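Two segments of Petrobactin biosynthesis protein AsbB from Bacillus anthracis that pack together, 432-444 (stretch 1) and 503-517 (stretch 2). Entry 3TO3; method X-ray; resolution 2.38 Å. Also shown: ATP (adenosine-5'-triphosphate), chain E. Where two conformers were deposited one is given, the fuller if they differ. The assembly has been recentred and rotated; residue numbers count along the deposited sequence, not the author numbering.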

# COMPACT_ATOMS: atom_id res chain seq x y z
N HIS B 432 42.12 11.59 7.46
CA HIS B 432 41.51 12.02 6.21
C HIS B 432 40.28 12.93 6.22
O HIS B 432 39.87 13.40 5.16
CB HIS B 432 41.28 10.79 5.33
CG HIS B 432 42.54 10.05 5.06
ND1 HIS B 432 43.50 10.51 4.18
CD2 HIS B 432 43.04 8.91 5.59
CE1 HIS B 432 44.52 9.68 4.17
NE2 HIS B 432 44.27 8.70 5.01
N GLY B 433 39.71 13.20 7.39
CA GLY B 433 38.41 13.85 7.49
C GLY B 433 37.24 13.18 6.76
O GLY B 433 36.32 13.84 6.28
N ILE B 434 37.25 11.86 6.69
CA ILE B 434 36.21 11.15 5.97
C ILE B 434 35.47 10.20 6.91
O ILE B 434 36.08 9.30 7.48
CB ILE B 434 36.83 10.33 4.85
CG1 ILE B 434 37.45 11.24 3.80
CG2 ILE B 434 35.80 9.43 4.21
CD1 ILE B 434 38.05 10.48 2.66
N ALA B 435 34.17 10.38 7.10
CA ALA B 435 33.45 9.45 7.96
C ALA B 435 32.54 8.56 7.12
O ALA B 435 31.56 9.02 6.54
CB ALA B 435 32.68 10.18 8.99
N LEU B 436 32.92 7.30 7.01
CA LEU B 436 32.09 6.30 6.36
C LEU B 436 31.01 6.01 7.36
O LEU B 436 31.24 6.12 8.57
CB LEU B 436 32.91 5.05 6.08
CG LEU B 436 34.13 5.39 5.19
CD1 LEU B 436 35.02 4.20 4.98
CD2 LEU B 436 33.64 5.96 3.87
N GLU B 437 29.84 5.62 6.87
CA GLU B 437 28.78 5.26 7.78
C GLU B 437 29.19 3.87 8.27
O GLU B 437 29.29 2.90 7.54
CB GLU B 437 27.47 5.18 7.03
CG GLU B 437 26.24 5.44 7.85
CD GLU B 437 24.96 5.09 7.09
OE1 GLU B 437 23.87 5.18 7.69
OE2 GLU B 437 25.05 4.72 5.89
N SER B 438 29.44 3.86 9.56
CA SER B 438 30.09 2.81 10.33
C SER B 438 29.17 1.85 11.09
O SER B 438 29.59 1.26 12.07
CB SER B 438 31.26 3.34 11.16
OG SER B 438 31.03 4.67 11.61
N HIS B 439 27.89 1.81 10.72
CA HIS B 439 26.98 0.93 11.44
C HIS B 439 27.36 -0.54 11.16
O HIS B 439 28.28 -0.82 10.38
CB HIS B 439 25.52 1.16 11.01
CG HIS B 439 25.01 2.56 11.25
ND1 HIS B 439 24.57 3.37 10.23
CD2 HIS B 439 24.80 3.26 12.40
CE1 HIS B 439 24.13 4.52 10.73
NE2 HIS B 439 24.25 4.47 12.04
N GLY B 440 26.65 -1.47 11.78
CA GLY B 440 27.01 -2.87 11.70
C GLY B 440 26.92 -3.54 10.33
O GLY B 440 27.70 -4.45 10.03
N GLN B 441 25.99 -3.09 9.51
CA GLN B 441 25.72 -3.74 8.24
C GLN B 441 26.66 -3.24 7.13
O GLN B 441 26.67 -3.79 6.02
CB GLN B 441 24.25 -3.56 7.85
CG GLN B 441 23.61 -4.79 7.17
CD GLN B 441 23.55 -4.67 5.64
OE1 GLN B 441 23.56 -3.56 5.09
NE2 GLN B 441 23.48 -5.81 4.94
N ASN B 442 27.45 -2.21 7.42
CA ASN B 442 28.41 -1.68 6.46
C ASN B 442 29.80 -2.28 6.57
O ASN B 442 30.73 -1.87 5.86
CB ASN B 442 28.53 -0.17 6.62
CG ASN B 442 27.27 0.55 6.21
OD1 ASN B 442 27.00 1.67 6.66
ND2 ASN B 442 26.46 -0.12 5.39
N MSE B 443 29.96 -3.22 7.50
CA MSE B 443 31.27 -3.67 7.88
C MSE B 443 31.32 -5.18 7.86
O MSE B 443 30.38 -5.86 8.28
CB MSE B 443 31.62 -3.16 9.28
CG MSE B 443 31.81 -1.65 9.37
SE MSE B 443 32.06 -0.97 11.22
CE MSE B 443 33.76 -1.78 11.68
N ILE B 444 32.43 -5.70 7.37
CA ILE B 444 32.65 -7.13 7.30
C ILE B 444 33.95 -7.47 7.97
O ILE B 444 35.00 -6.97 7.57
CB ILE B 444 32.66 -7.58 5.83
CG1 ILE B 444 31.32 -7.21 5.19
CG2 ILE B 444 32.94 -9.07 5.74
CD1 ILE B 444 31.18 -7.62 3.76
N CYS B 503 30.23 16.78 12.82
CA CYS B 503 29.76 15.69 11.95
C CYS B 503 30.65 14.48 12.18
O CYS B 503 30.18 13.35 12.27
CB CYS B 503 29.78 16.09 10.45
SG CYS B 503 31.26 15.61 9.39
N LEU B 504 31.95 14.73 12.28
CA LEU B 504 32.92 13.62 12.41
C LEU B 504 32.85 12.93 13.77
O LEU B 504 32.83 11.69 13.89
CB LEU B 504 34.35 14.08 12.11
CG LEU B 504 34.68 14.80 10.79
CD1 LEU B 504 36.13 15.25 10.80
CD2 LEU B 504 34.41 13.91 9.58
N GLN B 505 32.81 13.73 14.82
CA GLN B 505 32.66 13.17 16.14
C GLN B 505 31.37 12.37 16.21
O GLN B 505 31.35 11.24 16.69
CB GLN B 505 32.67 14.27 17.17
CG GLN B 505 32.35 13.84 18.57
CD GLN B 505 31.65 14.96 19.29
OE1 GLN B 505 30.68 15.50 18.78
NE2 GLN B 505 32.17 15.35 20.45
N GLU B 506 30.27 12.92 15.72
CA GLU B 506 29.03 12.17 15.82
C GLU B 506 29.04 10.84 15.04
O GLU B 506 28.49 9.86 15.51
CB GLU B 506 27.84 13.03 15.46
CG GLU B 506 27.64 14.18 16.44
CD GLU B 506 26.87 15.35 15.82
OE1 GLU B 506 26.54 15.29 14.60
OE2 GLU B 506 26.59 16.32 16.55
N MSE B 507 29.69 10.79 13.87
CA MSE B 507 29.73 9.53 13.13
C MSE B 507 30.49 8.45 13.89
O MSE B 507 30.17 7.26 13.83
CB MSE B 507 30.32 9.71 11.73
CG MSE B 507 30.12 8.49 10.82
SE MSE B 507 28.25 8.32 10.19
CE MSE B 507 28.36 9.58 8.68
N VAL B 508 31.52 8.86 14.62
CA VAL B 508 32.23 7.90 15.45
C VAL B 508 31.43 7.44 16.71
O VAL B 508 31.26 6.23 16.95
CB VAL B 508 33.64 8.41 15.80
CG1 VAL B 508 34.28 7.49 16.83
CG2 VAL B 508 34.53 8.52 14.51
N LEU B 509 30.96 8.40 17.51
CA LEU B 509 30.31 8.09 18.76
C LEU B 509 28.98 7.39 18.50
O LEU B 509 28.70 6.34 19.09
CB LEU B 509 30.09 9.34 19.62
CG LEU B 509 31.39 10.02 20.05
CD1 LEU B 509 31.06 11.18 21.01
CD2 LEU B 509 32.37 9.02 20.68
N ASP B 510 28.19 7.99 17.61
CA ASP B 510 26.83 7.56 17.32
C ASP B 510 26.74 6.36 16.40
O ASP B 510 26.05 5.40 16.67
CB ASP B 510 26.08 8.74 16.69
CG ASP B 510 24.61 8.77 17.04
OD1 ASP B 510 24.26 8.40 18.17
OD2 ASP B 510 23.79 9.20 16.20
N ALA B 511 27.45 6.38 15.29
CA ALA B 511 27.26 5.30 14.35
C ALA B 511 28.15 4.09 14.71
O ALA B 511 27.66 2.99 14.95
CB ALA B 511 27.46 5.76 12.93
N LEU B 512 29.46 4.30 14.71
CA LEU B 512 30.38 3.22 15.05
C LEU B 512 30.13 2.58 16.43
O LEU B 512 30.12 1.36 16.55
CB LEU B 512 31.84 3.69 14.96
CG LEU B 512 32.91 2.61 15.16
CD1 LEU B 512 32.86 1.48 14.09
CD2 LEU B 512 34.30 3.27 15.20
N PHE B 513 29.93 3.42 17.45
CA PHE B 513 29.94 2.96 18.85
C PHE B 513 28.56 2.72 19.40
O PHE B 513 28.17 1.59 19.59
CB PHE B 513 30.73 3.91 19.75
CG PHE B 513 32.23 3.79 19.59
CD1 PHE B 513 32.81 2.57 19.29
CD2 PHE B 513 33.05 4.89 19.69
CE1 PHE B 513 34.17 2.44 19.13
CE2 PHE B 513 34.40 4.77 19.52
CZ PHE B 513 34.97 3.54 19.24
N LEU B 514 27.80 3.79 19.61
CA LEU B 514 26.48 3.70 20.20
C LEU B 514 25.57 2.66 19.51
O LEU B 514 25.04 1.80 20.18
CB LEU B 514 25.83 5.09 20.26
CG LEU B 514 24.55 5.26 21.09
CD1 LEU B 514 24.26 6.73 21.40
CD2 LEU B 514 23.38 4.66 20.36
N PHE B 515 25.39 2.73 18.20
CA PHE B 515 24.46 1.80 17.53
C PHE B 515 25.08 0.50 17.02
O PHE B 515 24.38 -0.34 16.48
CB PHE B 515 23.72 2.45 16.33
CG PHE B 515 22.78 3.54 16.74
CD1 PHE B 515 21.69 3.26 17.56
CD2 PHE B 515 22.97 4.86 16.30
CE1 PHE B 515 20.82 4.27 17.96
CE2 PHE B 515 22.10 5.88 16.68
CZ PHE B 515 21.02 5.60 17.51
N ASN B 516 26.39 0.35 17.15
CA ASN B 516 27.02 -0.83 16.60
C ASN B 516 27.96 -1.56 17.59
O ASN B 516 27.56 -2.55 18.18
CB ASN B 516 27.73 -0.37 15.34
CG ASN B 516 28.52 -1.44 14.69
OD1 ASN B 516 28.26 -2.62 14.88
ND2 ASN B 516 29.50 -1.03 13.88
N VAL B 517 29.14 -1.01 17.85
CA VAL B 517 30.16 -1.70 18.64
C VAL B 517 29.70 -1.84 20.08
O VAL B 517 30.11 -2.75 20.77
CB VAL B 517 31.55 -0.97 18.55
CG1 VAL B 517 32.45 -1.38 19.65
CG2 VAL B 517 32.23 -1.21 17.21
PB ATP E . 21.54 -1.43 2.04
O1B ATP E . 20.64 -2.00 0.98
O2B ATP E . 21.65 0.07 1.86
O3B ATP E . 22.96 -2.11 1.96
PA ATP E . 19.61 -1.21 3.94
O1A ATP E . 18.73 -0.99 2.73
O2A ATP E . 19.81 0.06 4.77
O3A ATP E . 21.00 -1.73 3.47
O5' ATP E . 18.93 -2.31 4.82
C5' ATP E . 19.68 -3.17 5.60
C4' ATP E . 18.99 -3.86 6.64
O4' ATP E . 19.95 -4.33 7.64
C3' ATP E . 18.07 -2.94 7.36
O3' ATP E . 16.78 -3.41 7.28
C2' ATP E . 18.55 -2.94 8.75
O2' ATP E . 17.51 -2.86 9.63
C1' ATP E . 19.25 -4.25 8.85
N9 ATP E . 20.11 -4.42 9.99
C8 ATP E . 20.06 -5.47 10.82
N7 ATP E . 21.00 -5.30 11.76
C5 ATP E . 21.65 -4.14 11.54
C6 ATP E . 22.70 -3.48 12.19
N6 ATP E . 23.28 -4.07 13.37
N1 ATP E . 23.15 -2.30 11.71
C2 ATP E . 22.59 -1.76 10.61
N3 ATP E . 21.58 -2.37 9.95
C4 ATP E . 21.09 -3.56 10.39

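Stretch 2 (503-517) is one segment of a longer helix, and stretch 1 (432-444) runs along it mostly as loop, with a strand at 434-435 and the start of another at 443-444. The two advance in the same sense: the nearest CA pairs step from Ala 435 and Leu 504 (6.1 Å) through Ser 438 and Leu 512 (4.7 Å) to Gly 440 and Asn 516 (5.3 Å). Together they bury 586 Å².

Leu 504 makes the first contact. Its CA-to-CB bond points sideways, but the m,t rotamer brings the end of the side chain nearer, so that CD2 lies 3.8 Å from Gly 433 O and 4.2 Å from Ala 435 CB. Gly 433, the first residue to leave helical geometry after the preceding helix, has positive phi, which favours glycine.

One turn on, the selenomethionine Met 507 points toward stretch 1 and has more area covered than any other residue here, 79 Å². Its CG packs 3.6 Å from Ala 435 CB and 3.5 Å from Leu 436 O, while SE reaches 3.9 Å from Glu 437 CA.

From Met 507 the helix widens into a pi-type turn: Leu 512 N bonds to Met 507 O (3.2 Å), a five-residue step, and Ala 511 N makes only a weak bond to the same oxygen. Ser 438 lies against this turn. Its OG is 3.5 Å from Leu 512 N, but the angle is too poor for a hydrogen bond; the hydroxyl instead donates weakly to Leu 436 O (OG to O, 3.4 Å) within its own stretch.

Ala 511 turns its methyl toward the loop, with CB 3.6 Å from His 439 NE2. The His 439 CA-to-CB bond points away from the helix, yet the ring comes nearer, and its CD2 also approaches Phe 515 CB at 4.2 Å. Leu 512 adds an apolar contact, CD1 to Met 443 SE at 3.9 Å; Met 443 is likewise a selenomethionine.

Asn 516 supplies the only hydrogen bond between the stretches: ND2 donates to Ser 438 O at 2.9 Å, with an N-H...O angle of 133°, tying the helix side chain to the loop backbone. Asn 516 OD1, hydrogen-bonded elsewhere in the structure, sits 3.4 Å from Gly 440 CA. Room is scarce at this glycine: a CB on Gly 440 would come 3.2 Å from Asn 516 OD1 and clash with ATP N6 at 3.0 Å.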